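Local coordinates for 450aa long hypothetical fmu protein (Pyrococcus horikoshii, PDB 2YXL), which probably methylates cytosine at carbon 5 in RNA, using S-adenosyl-L-methionine as methyl donor, and here holds the analogue sinefungin, at residues 33-38 / 52-57. Residues are numbered along the deposited sequence; the frame is centred on the assembly and turned at random.
Sequences YAKREA and VLTMIF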
loop_
_atom_site.group_PDB
_atom_site.type_symbol
_atom_site.label_atom_id
_atom_site.label_comp_id
_atom_site.label_asym_id
_atom_site.label_seq_id
_atom_site.Cartn_x
_atom_site.Cartn_y
_atom_site.Cartn_z
ATOM N N TYR A 33 6.004 5.622 -5.445
ATOM C CA TYR A 33 7.097 6.596 -5.354
ATOM C C TYR A 33 8.191 6.304 -6.381
ATOM O O TYR A 33 8.800 7.223 -6.932
ATOM C CB TYR A 33 7.704 6.600 -3.945
ATOM C CG TYR A 33 6.888 7.322 -2.894
ATOM C CD1 TYR A 33 7.216 8.621 -2.503
ATOM C CD2 TYR A 33 5.801 6.703 -2.275
ATOM C CE1 TYR A 33 6.473 9.292 -1.530
ATOM C CE2 TYR A 33 5.051 7.362 -1.301
ATOM C CZ TYR A 33 5.392 8.656 -0.934
ATOM O OH TYR A 33 4.655 9.312 0.028
ATOM N N ALA A 34 8.431 5.020 -6.629
ATOM C CA ALA A 34 9.411 4.583 -7.617
ATOM C C ALA A 34 8.934 4.874 -9.038
ATOM O O ALA A 34 9.714 5.327 -9.881
ATOM C CB ALA A 34 9.711 3.103 -7.445
ATOM N N LYS A 35 7.653 4.613 -9.290
ATOM C CA LYS A 35 7.045 4.888 -10.584
ATOM C C LYS A 35 7.098 6.381 -10.886
ATOM O O LYS A 35 7.493 6.776 -11.980
ATOM C CB LYS A 35 5.605 4.376 -10.634
ATOM C CG LYS A 35 4.967 4.440 -12.021
ATOM C CD LYS A 35 3.530 3.929 -12.015
ATOM C CE LYS A 35 2.556 4.945 -11.425
ATOM N NZ LYS A 35 2.368 6.135 -12.306
ATOM N N ARG A 36 6.714 7.198 -9.906
ATOM C CA ARG A 36 6.760 8.656 -10.038
ATOM C C ARG A 36 8.175 9.131 -10.358
ATOM O O ARG A 36 8.378 9.886 -11.309
ATOM C CB ARG A 36 6.253 9.341 -8.760
ATOM C CG ARG A 36 6.126 10.865 -8.870
ATOM C CD ARG A 36 6.479 11.578 -7.557
ATOM N NE ARG A 36 7.927 11.675 -7.346
ATOM C CZ ARG A 36 8.635 10.892 -6.531
ATOM N NH1 ARG A 36 8.039 9.941 -5.818
ATOM N NH2 ARG A 36 9.948 11.064 -6.420
ATOM N N GLU A 37 9.140 8.675 -9.563
ATOM C CA GLU A 37 10.547 9.044 -9.723
ATOM C C GLU A 37 11.075 8.720 -11.124
ATOM O O GLU A 37 11.693 9.571 -11.766
ATOM C CB GLU A 37 11.399 8.369 -8.635
ATOM C CG GLU A 37 12.903 8.277 -8.921
ATOM C CD GLU A 37 13.701 9.476 -8.435
ATOM O OE1 GLU A 37 14.832 9.261 -7.947
ATOM O OE2 GLU A 37 13.215 10.624 -8.540
ATOM N N ALA A 38 10.811 7.499 -11.588
ATOM C CA ALA A 38 11.309 7.023 -12.880
ATOM C C ALA A 38 10.681 7.762 -14.057
ATOM O O ALA A 38 11.356 8.054 -15.048
ATOM C CB ALA A 38 11.084 5.525 -13.019
ATOM N N VAL A 52 -0.435 4.018 -20.321
ATOM C CA VAL A 52 0.046 2.738 -20.845
ATOM C C VAL A 52 1.167 2.134 -19.979
ATOM O O VAL A 52 1.123 0.951 -19.632
ATOM C CB VAL A 52 0.492 2.881 -22.331
ATOM C CG1 VAL A 52 1.379 1.728 -22.768
ATOM C CG2 VAL A 52 -0.724 2.984 -23.240
ATOM N N LEU A 53 2.150 2.955 -19.622
ATOM C CA LEU A 53 3.272 2.500 -18.814
ATOM C C LEU A 53 2.870 2.184 -17.375
ATOM O O LEU A 53 3.423 1.268 -16.768
ATOM C CB LEU A 53 4.416 3.516 -18.843
ATOM C CG LEU A 53 5.113 3.810 -20.177
ATOM C CD1 LEU A 53 6.295 4.730 -19.939
ATOM C CD2 LEU A 53 5.561 2.544 -20.900
ATOM N N THR A 54 1.905 2.938 -16.846
ATOM C CA THR A 54 1.341 2.685 -15.515
ATOM C C THR A 54 0.599 1.348 -15.492
ATOM O O THR A 54 0.746 0.564 -14.553
ATOM C CB THR A 54 0.404 3.837 -15.067
ATOM O OG1 THR A 54 1.167 5.040 -14.930
ATOM C CG2 THR A 54 -0.272 3.529 -13.733
ATOM N N MET A 55 -0.188 1.099 -16.536
ATOM C CA MET A 55 -0.894 -0.169 -16.701
ATOM C C MET A 55 0.089 -1.348 -16.734
ATOM O O MET A 55 -0.132 -2.360 -16.067
ATOM C CB MET A 55 -1.771 -0.122 -17.962
ATOM C CG MET A 55 -2.550 -1.400 -18.271
ATOM S SD MET A 55 -1.566 -2.643 -19.144
ATOM C CE MET A 55 -1.442 -1.921 -20.787
ATOM N N ILE A 56 1.169 -1.205 -17.502
ATOM C CA ILE A 56 2.208 -2.238 -17.592
ATOM C C ILE A 56 2.904 -2.435 -16.238
ATOM O O ILE A 56 3.129 -3.571 -15.807
ATOM C CB ILE A 56 3.236 -1.927 -18.717
ATOM C CG1 ILE A 56 2.559 -2.006 -20.095
ATOM C CG2 ILE A 56 4.440 -2.881 -18.651
ATOM C CD1 ILE A 56 3.424 -1.540 -21.255
ATOM N N PHE A 57 3.215 -1.322 -15.574
ATOM C CA PHE A 57 3.822 -1.325 -14.245
ATOM C C PHE A 57 3.056 -2.225 -13.275
ATOM O O PHE A 57 3.638 -3.135 -12.677
ATOM C CB PHE A 57 3.915 0.109 -13.706
ATOM C CG PHE A 57 4.538 0.215 -12.341
ATOM C CD1 PHE A 57 3.739 0.269 -11.199
ATOM C CD2 PHE A 57 5.923 0.277 -12.195
ATOM C CE1 PHE A 57 4.310 0.372 -9.929
ATOM C CE2 PHE A 57 6.505 0.381 -10.931
ATOM C CZ PHE A 57 5.694 0.430 -9.795
#
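With CG anti to the backbone N (chi1 -171°) and chi2 also extended, Lys35 reaches straight from its helix over the ring of Phe57, then bends at chi3 and chi4 to turn its amine to Thr54. In Phe57, chi1 of -180° likewise turns CG away from the backbone N and lays the ring against this chain. The contact joins two successive helices of the all-helical N-terminal part, 32-41 and 47-75, away from the sinefungin pocket. Lys35 CD sits over one face of the ring in a CH-pi contact, 4.0 Å from its centroid and offset toward the rim, while Lys35 CB touches the far end of the ring at Phe57 CZ. This buried ring also meets Ile22 of helix 12-24, so three helices come together around it. Beyond the ring, Lys35 CE lies 3.9 Å from Thr54 CG2, and the two side chains cross at about a right angle. An alanine in place of Lys35 keeps CB but is likely to leave Phe57 less covered and Thr54 OG1 without its lysine donor. Thr54 OG1 both hydrogen-bonds Asn50 O one turn earlier and accepts a hydrogen bond from Lys35 NZ at 3.1 Å.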